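Dual specificity protein phosphatase 8 (Homo sapiens, PDB 4JMK) probably dephosphorylates phosphotyrosine, phosphoserine and phosphothreonine residues of proteins and negatively regulates mitogen-activated protein kinases, this chain being its catalytic domain. Local coordinates at residues K21-M24 with T25-G28; F73-K76 with A77-S80; P127-N130 with F131-Q134. The protein carries 1 engineered substitution. All coordinates share one frame; numbering follows the deposited sequence.

Interaction 1: K21-M24 with T25-G28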
ATOM      1  N   LYS A  21       7.721  -3.947  18.033  1.00 24.76           N
ATOM      2  CA  LYS A  21       6.457  -4.231  18.726  1.00 25.82           C
ATOM      3  C   LYS A  21       5.919  -3.016  19.466  1.00 26.28           C
ATOM      4  O   LYS A  21       4.723  -2.720  19.402  1.00 30.28           O
ATOM      5  CB  LYS A  21       6.600  -5.405  19.700  1.00 32.82           C
ATOM      6  CG  LYS A  21       5.279  -5.797  20.363  1.00 32.99           C
ATOM      7  CD  LYS A  21       5.404  -7.095  21.148  1.00 35.34           C
ATOM      8  CE  LYS A  21       5.955  -6.859  22.546  1.00 34.67           C
ATOM      9  NZ  LYS A  21       4.990  -6.079  23.405  1.00 32.89           N
ATOM     10  N   ASP A  22       6.804  -2.299  20.147  1.00 31.27           N
ATOM     11  CA  ASP A  22       6.385  -1.124  20.898  1.00 28.74           C
ATOM     12  C   ASP A  22       5.777  -0.058  20.006  1.00 27.17           C
ATOM     13  O   ASP A  22       4.768   0.539  20.357  1.00 27.03           O
ATOM     14  CB  ASP A  22       7.554  -0.549  21.691  1.00 32.40           C
ATOM     15  CG  ASP A  22       8.028  -1.489  22.776  1.00 38.16           C
ATOM     16  OD1 ASP A  22       7.252  -2.406  23.144  1.00 34.66           O
ATOM     17  OD2 ASP A  22       9.173  -1.311  23.247  1.00 40.30           O
ATOM     18  N   LEU A  23       6.388   0.185  18.851  1.00 24.17           N
ATOM     19  CA  LEU A  23       5.860   1.178  17.924  1.00 18.08           C
ATOM     20  C   LEU A  23       4.482   0.757  17.423  1.00 16.00           C
ATOM     21  O   LEU A  23       3.549   1.571  17.353  1.00 19.17           O
ATOM     22  CB  LEU A  23       6.806   1.332  16.741  1.00 24.53           C
ATOM     23  CG  LEU A  23       6.417   2.370  15.695  1.00 24.99           C
ATOM     24  CD1 LEU A  23       6.483   3.778  16.290  1.00 24.28           C
ATOM     25  CD2 LEU A  23       7.316   2.238  14.465  1.00 32.32           C
ATOM     26  N   MET A  24       4.363  -0.517  17.059  1.00 19.49           N
ATOM     27  CA  MET A  24       3.093  -1.046  16.576  1.00 21.64           C
ATOM     28  C   MET A  24       2.014  -1.006  17.659  1.00 25.46           C
ATOM     29  O   MET A  24       0.882  -0.605  17.390  1.00 21.57           O
ATOM     30  CB  MET A  24       3.277  -2.470  16.036  1.00 20.07           C
ATOM     31  CG  MET A  24       4.164  -2.534  14.806  1.00 15.43           C
ATOM     32  SD  MET A  24       3.293  -1.990  13.312  1.00 18.85           S
ATOM     33  CE  MET A  24       2.176  -3.402  13.140  1.00 18.35           C
ATOM     34  N   THR A  25       2.353  -1.408  18.882  1.00 26.21           N
ATOM     35  CA  THR A  25       1.353  -1.394  19.957  1.00 25.82           C
ATOM     36  C   THR A  25       1.011   0.034  20.374  1.00 21.43           C
ATOM     37  O   THR A  25      -0.143   0.339  20.677  1.00 22.79           O
ATOM     38  CB  THR A  25       1.809  -2.194  21.194  1.00 23.64           C
ATOM     39  OG1 THR A  25       3.028  -1.638  21.699  1.00 37.53           O
ATOM     40  CG2 THR A  25       2.051  -3.646  20.833  1.00 22.45           C
ATOM     41  N   GLN A  26       2.027   0.898  20.398  1.00 25.80           N
ATOM     42  CA  GLN A  26       1.872   2.320  20.713  1.00 23.90           C
ATOM     43  C   GLN A  26       0.859   2.989  19.791  1.00 23.94           C
ATOM     44  O   GLN A  26       0.105   3.881  20.208  1.00 28.72           O
ATOM     45  CB  GLN A  26       3.237   3.012  20.566  1.00 37.23           C
ATOM     46  CG  GLN A  26       3.299   4.507  20.808  1.00 50.43           C
ATOM     47  CD  GLN A  26       4.699   5.062  20.557  1.00 53.64           C
ATOM     48  OE1 GLN A  26       5.671   4.306  20.476  1.00 52.75           O
ATOM     49  NE2 GLN A  26       4.806   6.379  20.428  1.00 54.95           N
ATOM     50  N   ASN A  27       0.839   2.563  18.533  1.00 22.90           N
ATOM     51  CA  ASN A  27      -0.044   3.178  17.534  1.00 20.31           C
ATOM     52  C   ASN A  27      -1.286   2.352  17.257  1.00 22.29           C
ATOM     53  O   ASN A  27      -2.063   2.675  16.348  1.00 22.63           O
ATOM     54  CB  ASN A  27       0.714   3.405  16.225  1.00 22.96           C
ATOM     55  CG  ASN A  27       1.689   4.548  16.327  1.00 26.63           C
ATOM     56  OD1 ASN A  27       1.327   5.700  16.097  1.00 30.14           O
ATOM     57  ND2 ASN A  27       2.930   4.241  16.692  1.00 23.46           N
ATOM     58  N   GLY A  28      -1.459   1.282  18.028  1.00 21.37           N
ATOM     59  CA  GLY A  28      -2.627   0.424  17.906  1.00 18.16           C
ATOM     60  C   GLY A  28      -2.767  -0.251  16.547  1.00 24.77           C
ATOM     61  O   GLY A  28      -3.876  -0.535  16.108  1.00 19.29           O
TER
HETATM   62  O   HOH W   1       4.399  -3.517  23.115  1.00 34.21           O
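L23 O, in the last turn of helix 21-26, is gripped twice by N27. The side-chain ND2 of N27 lies 2.8 Å from L23 O on an almost straight N-H path (174°), with the oxygen in the plane of the amide. Backbone N27 N takes the same oxygen at 3.1 Å from the opposite face of its carbonyl plane. With CG beside its own backbone N (chi1 -73°), the asparagine folds back over the last turn, and its ND2 also meets L23 CD1 at 3.6 Å. Next comes G28, the positive-phi residue of a Schellman motif in which G28 N bonds to T25 O and I29 N pairs with M24 O. One turn back, T25 N bonds to K21 O at 2.8 Å and T25 CG2 rests against K21 CG at 3.9 Å. T25 OG1, placed between backbone N and carbonyl carbon (chi1 59°), hangs 3.1 Å from both K21 O and D22 O. A water 2.7 Å from T25 OG1 accepts from K21 NZ and donates to D22 OD1. M24 faces inward, against F44, I45 and V32. The helix end thus spends side-chain as well as backbone donors on its last carbonyls, while the K21 amine and the D22 carboxylate are linked through the water, which probably softens the attraction of their opposite charges.

Interaction 2: F73-K76 with A77-S80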
ATOM      1  N   PHE A  73      -8.091  -5.442   1.140  1.00 18.71           N
ATOM      2  CA  PHE A  73      -7.543  -5.692   2.472  1.00 17.94           C
ATOM      3  C   PHE A  73      -7.525  -4.415   3.311  1.00 16.92           C
ATOM      4  O   PHE A  73      -7.920  -4.420   4.490  1.00 17.64           O
ATOM      5  CB  PHE A  73      -6.126  -6.269   2.349  1.00 19.06           C
ATOM      6  CG  PHE A  73      -5.482  -6.624   3.679  1.00 17.14           C
ATOM      7  CD1 PHE A  73      -5.898  -7.744   4.399  1.00 20.66           C
ATOM      8  CD2 PHE A  73      -4.453  -5.844   4.192  1.00 17.98           C
ATOM      9  CE1 PHE A  73      -5.299  -8.075   5.621  1.00 19.50           C
ATOM     10  CE2 PHE A  73      -3.850  -6.158   5.411  1.00 16.80           C
ATOM     11  CZ  PHE A  73      -4.271  -7.290   6.129  1.00 17.38           C
ATOM     12  N   ILE A  74      -7.044  -3.325   2.718  1.00 16.45           N
ATOM     13  CA  ILE A  74      -6.991  -2.047   3.428  1.00 12.24           C
ATOM     14  C   ILE A  74      -8.400  -1.604   3.801  1.00 18.81           C
ATOM     15  O   ILE A  74      -8.622  -1.112   4.917  1.00 18.12           O
ATOM     16  CB  ILE A  74      -6.268  -0.953   2.595  1.00 15.24           C
ATOM     17  CG1 ILE A  74      -4.776  -1.303   2.454  1.00 16.04           C
ATOM     18  CG2 ILE A  74      -6.456   0.448   3.226  1.00 14.07           C
ATOM     19  CD1 ILE A  74      -4.068  -0.516   1.364  1.00 15.92           C
ATOM     20  N   ASP A  75      -9.360  -1.801   2.898  1.00 14.71           N
ATOM     21  CA  ASP A  75     -10.751  -1.462   3.228  1.00 11.14           C
ATOM     22  C   ASP A  75     -11.378  -2.386   4.286  1.00 17.21           C
ATOM     23  O   ASP A  75     -12.302  -1.980   5.000  1.00 16.79           O
ATOM     24  CB  ASP A  75     -11.607  -1.400   1.960  1.00 15.19           C
ATOM     25  CG  ASP A  75     -11.331  -0.145   1.146  1.00 19.79           C
ATOM     26  OD1 ASP A  75     -11.038   0.906   1.765  1.00 20.88           O
ATOM     27  OD2 ASP A  75     -11.409  -0.207  -0.101  1.00 22.55           O
ATOM     28  N   LYS A  76     -10.892  -3.620   4.400  1.00 13.56           N
ATOM     29  CA  LYS A  76     -11.383  -4.480   5.480  1.00 18.95           C
ATOM     30  C   LYS A  76     -11.003  -3.890   6.836  1.00 19.35           C
ATOM     31  O   LYS A  76     -11.806  -3.903   7.773  1.00 17.73           O
ATOM     32  CB  LYS A  76     -10.840  -5.901   5.370  1.00 21.12           C
ATOM     33  CG  LYS A  76     -11.422  -6.708   4.234  1.00 27.00           C
ATOM     34  CD  LYS A  76     -10.921  -8.157   4.320  1.00 35.18           C
ATOM     35  CE  LYS A  76     -11.330  -8.991   3.113  1.00 41.11           C
ATOM     36  NZ  LYS A  76     -10.695 -10.358   3.144  1.00 34.43           N
ATOM     37  N   ALA A  77      -9.781  -3.372   6.937  1.00 21.27           N
ATOM     38  CA  ALA A  77      -9.343  -2.677   8.149  1.00 19.81           C
ATOM     39  C   ALA A  77     -10.206  -1.440   8.410  1.00 19.99           C
ATOM     40  O   ALA A  77     -10.692  -1.230   9.527  1.00 21.96           O
ATOM     41  CB  ALA A  77      -7.856  -2.297   8.053  1.00 17.20           C
ATOM     42  N   LYS A  78     -10.402  -0.633   7.369  1.00 21.37           N
ATOM     43  CA  LYS A  78     -11.233   0.569   7.448  1.00 22.40           C
ATOM     44  C   LYS A  78     -12.649   0.251   7.959  1.00 27.45           C
ATOM     45  O   LYS A  78     -13.189   0.971   8.796  1.00 24.55           O
ATOM     46  CB  LYS A  78     -11.301   1.234   6.066  1.00 23.71           C
ATOM     47  CG  LYS A  78     -11.776   2.690   6.061  1.00 21.76           C
ATOM     48  CD  LYS A  78     -12.071   3.155   4.648  1.00 27.37           C
ATOM     49  CE  LYS A  78     -12.455   4.636   4.608  1.00 23.61           C
ATOM     50  NZ  LYS A  78     -13.670   4.961   5.426  1.00 25.86           N
ATOM     51  N   LEU A  79     -13.241  -0.830   7.461  1.00 20.82           N
ATOM     52  CA  LEU A  79     -14.582  -1.228   7.885  1.00 22.73           C
ATOM     53  C   LEU A  79     -14.580  -1.678   9.349  1.00 31.36           C
ATOM     54  O   LEU A  79     -15.560  -1.480  10.068  1.00 35.35           O
ATOM     55  CB  LEU A  79     -15.123  -2.342   6.978  1.00 25.41           C
ATOM     56  CG  LEU A  79     -16.603  -2.700   7.152  1.00 33.77           C
ATOM     57  CD1 LEU A  79     -17.467  -1.468   6.905  1.00 35.81           C
ATOM     58  CD2 LEU A  79     -17.014  -3.837   6.224  1.00 31.75           C
ATOM     59  N   SER A  80     -13.473  -2.275   9.781  1.00 29.70           N
ATOM     60  CA  SER A  80     -13.335  -2.762  11.152  1.00 28.40           C
ATOM     61  C   SER A  80     -12.858  -1.686  12.129  1.00 28.90           C
ATOM     62  O   SER A  80     -12.515  -2.005  13.273  1.00 32.98           O
ATOM     63  CB  SER A  80     -12.361  -3.940  11.204  1.00 27.17           C
ATOM     64  OG  SER A  80     -12.841  -5.042  10.461  1.00 39.19           O
TER
HETATM   65  O   HOH W   2     -13.875  -5.718   8.336  1.00 46.95           O
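D75 and K78 run side by side on the flank of helix 67-79 that meets Y102 of helix 94-107, pointing the same way. D75 holds its CG beside the backbone N (chi1 -74°), whereas K78 sends its CG anti to the backbone N (chi1 -163°), and the two chains meet where D75 OD1 touches the methylene K78 CD at 3.8 Å. The lysine stays extended as far as CE and bends only at chi4 (-60°), which leaves K78 NZ 6.1 Å from D75 OD1. The contact is therefore with the aliphatic shaft, not an ion pair, and D75 OD1 is hydrogen-bonded instead to the hydroxyl of Y102. On the inner side A77 CB lies 3.4 Å from I74 O. A77 packs on V84 and Y31, F73 on L33 and I74 on V86, which seats this side of the helix on strands 29-34 and 83-87. The helix is the connection of a beta-alpha-beta crossover, joining strand 50-52 to the parallel strand 83-87, which runs into the phosphate-binding loop of the protein tyrosine phosphatase fold. Backbone bonds continue to its end, with L79 N to D75 O at 2.9 Å and S80 N to K76 O at 3.1 Å. S80 is the first residue to leave helical geometry. One water spans the exit, donating to K76 O at 2.8 Å and bonded to S80 OG at 2.5 Å.

Interaction 3: P127-N130 with F131-Q134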
ATOM      1  N   PRO A 127       9.631   5.089  -5.776  1.00 25.29           N
ATOM      2  CA  PRO A 127       9.266   3.810  -6.400  1.00 24.91           C
ATOM      3  C   PRO A 127       9.990   3.624  -7.721  1.00 21.64           C
ATOM      4  O   PRO A 127      10.181   4.589  -8.487  1.00 21.55           O
ATOM      5  CB  PRO A 127       7.751   3.939  -6.627  1.00 21.15           C
ATOM      6  CG  PRO A 127       7.302   5.074  -5.725  1.00 23.32           C
ATOM      7  CD  PRO A 127       8.484   6.013  -5.714  1.00 23.02           C
ATOM      8  N   ASN A 128      10.433   2.403  -7.987  1.00 16.41           N
ATOM      9  CA  ASN A 128      11.143   2.167  -9.231  1.00 24.27           C
ATOM     10  C   ASN A 128      10.181   2.403 -10.398  1.00 21.12           C
ATOM     11  O   ASN A 128       8.948   2.340 -10.242  1.00 17.19           O
ATOM     12  CB  ASN A 128      11.763   0.780  -9.263  1.00 29.76           C
ATOM     13  CG  ASN A 128      10.960  -0.190 -10.078  1.00 42.63           C
ATOM     14  OD1 ASN A 128      11.338  -0.548 -11.192  1.00 50.29           O
ATOM     15  ND2 ASN A 128       9.842  -0.628  -9.532  1.00 46.53           N
ATOM     16  N   PHE A 129      10.741   2.730 -11.548  1.00 15.99           N
ATOM     17  CA  PHE A 129       9.930   3.174 -12.678  1.00 20.00           C
ATOM     18  C   PHE A 129       8.940   2.110 -13.137  1.00 17.57           C
ATOM     19  O   PHE A 129       7.844   2.430 -13.607  1.00 16.29           O
ATOM     20  CB  PHE A 129      10.839   3.555 -13.842  1.00 19.30           C
ATOM     21  CG  PHE A 129      11.676   4.774 -13.578  1.00 19.36           C
ATOM     22  CD1 PHE A 129      13.014   4.806 -13.949  1.00 25.02           C
ATOM     23  CD2 PHE A 129      11.119   5.896 -12.984  1.00 22.13           C
ATOM     24  CE1 PHE A 129      13.788   5.935 -13.720  1.00 29.34           C
ATOM     25  CE2 PHE A 129      11.886   7.022 -12.751  1.00 27.67           C
ATOM     26  CZ  PHE A 129      13.222   7.044 -13.117  1.00 24.81           C
ATOM     27  N   ASN A 130       9.348   0.851 -13.042  1.00 17.95           N
ATOM     28  CA  ASN A 130       8.478  -0.259 -13.414  1.00 18.57           C
ATOM     29  C   ASN A 130       7.159  -0.218 -12.618  1.00 16.52           C
ATOM     30  O   ASN A 130       6.072  -0.360 -13.188  1.00 17.92           O
ATOM     31  CB  ASN A 130       9.234  -1.583 -13.230  1.00 23.32           C
ATOM     32  CG  ASN A 130       8.333  -2.805 -13.320  1.00 33.17           C
ATOM     33  OD1 ASN A 130       7.582  -2.967 -14.285  1.00 32.58           O
ATOM     34  ND2 ASN A 130       8.404  -3.673 -12.310  1.00 31.65           N
ATOM     35  N   PHE A 131       7.246  -0.006 -11.306  1.00 16.36           N
ATOM     36  CA  PHE A 131       6.034   0.090 -10.478  1.00 14.57           C
ATOM     37  C   PHE A 131       5.223   1.338 -10.774  1.00 17.69           C
ATOM     38  O   PHE A 131       3.985   1.296 -10.825  1.00 14.02           O
ATOM     39  CB  PHE A 131       6.380   0.021  -8.980  1.00 17.34           C
ATOM     40  CG  PHE A 131       6.955  -1.299  -8.559  1.00 20.59           C
ATOM     41  CD1 PHE A 131       7.785  -1.388  -7.450  1.00 24.34           C
ATOM     42  CD2 PHE A 131       6.677  -2.456  -9.288  1.00 26.87           C
ATOM     43  CE1 PHE A 131       8.334  -2.613  -7.074  1.00 28.78           C
ATOM     44  CE2 PHE A 131       7.216  -3.688  -8.912  1.00 27.44           C
ATOM     45  CZ  PHE A 131       8.045  -3.763  -7.805  1.00 25.01           C
ATOM     46  N   LEU A 132       5.903   2.461 -10.979  1.00 14.46           N
ATOM     47  CA  LEU A 132       5.196   3.692 -11.333  1.00 16.31           C
ATOM     48  C   LEU A 132       4.408   3.545 -12.650  1.00 16.80           C
ATOM     49  O   LEU A 132       3.280   4.033 -12.769  1.00 16.81           O
ATOM     50  CB  LEU A 132       6.175   4.876 -11.409  1.00 18.36           C
ATOM     51  CG  LEU A 132       6.709   5.408 -10.083  1.00 19.76           C
ATOM     52  CD1 LEU A 132       7.692   6.543 -10.329  1.00 17.77           C
ATOM     53  CD2 LEU A 132       5.545   5.875  -9.201  1.00 21.09           C
ATOM     54  N   GLY A 133       4.995   2.859 -13.630  1.00 17.53           N
ATOM     55  CA  GLY A 133       4.298   2.597 -14.881  1.00 15.10           C
ATOM     56  C   GLY A 133       3.073   1.710 -14.706  1.00 15.36           C
ATOM     57  O   GLY A 133       2.049   1.912 -15.370  1.00 16.49           O
ATOM     58  N   GLN A 134       3.167   0.719 -13.820  1.00 19.00           N
ATOM     59  CA  GLN A 134       2.015  -0.129 -13.517  1.00 16.92           C
ATOM     60  C   GLN A 134       0.883   0.676 -12.878  1.00 16.72           C
ATOM     61  O   GLN A 134      -0.287   0.383 -13.109  1.00 16.26           O
ATOM     62  CB  GLN A 134       2.439  -1.342 -12.677  1.00 15.03           C
ATOM     63  CG  GLN A 134       3.323  -2.313 -13.467  1.00 21.80           C
ATOM     64  CD  GLN A 134       3.908  -3.438 -12.626  1.00 24.61           C
ATOM     65  OE1 GLN A 134       3.207  -4.069 -11.832  1.00 30.83           O
ATOM     66  NE2 GLN A 134       5.201  -3.704 -12.809  1.00 27.25           N
TER
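P127 lays its ring obliquely across L132, with P127 CB 3.9 Å from L132 CG and L132 CD2, and both side chains also touch Y115 of helix 111-121. The other branch, L132 CD1, is 3.7 Å from P127 O. N128 is the N-cap of helix 129-148: its OD1 accepts a weak bond from N130 N, and N128 O takes L132 N at 3.1 Å. The amide stands upright on the F131 ring, the two planes 89° apart. Its ND2 lies over one ring face, offset toward the rim and close to F131 CD1 at 3.0 Å. Chi1 of N128, 101°, lies off a staggered value; in this pose OD1 reaches N130 N while ND2 stands over the ring. F129 O continues the helical series, accepting from G133 N at 2.9 Å, and the F129 ring presents an edge to L132 CD1. N130, its CG anti to the backbone N (chi1 168°), turns its amide toward Q134 one turn on. N130 OD1 receives Q134 NE2 at 2.9 Å from above its carbonyl plane rather than along a lone pair. Both amides have partners in the 57-64 region: N130 ND2 bonds to E61 O and N58 O, and Q134 NE2 to E61 O, while Q134 OE1 accepts from L63 N. F131 in turn packs against D57, S93 and R94. The N130 and Q134 amides are thus joined to each other through N130 OD1, while N130 ND2 and both polar atoms of the Q134 amide tie the start of the helix to this neighbouring loop, and F131 brings it up to the phosphate-binding loop.

How the interactions relate
All three contacts are local, one at the start of a helix and two at helix ends, in series along the catalytic domain. Interaction 3 is the one near the active site: the F131 side chain is about 8 Å from that of S88, the engineered residue at the predicted phosphocysteine position, and about 5 Å from a bound sulfate, probably from the crystallisation liquor. Interactions 1 and 2 lie away from that site. Their centres are 19 Å apart and their nearest atoms about 9 Å. Interaction 3 lies across the chain's centre from both, its centre 31 Å from that of interaction 1 and 25 Å from that of interaction 2. Strand 83-87, covered by interaction 2, leads directly to S88.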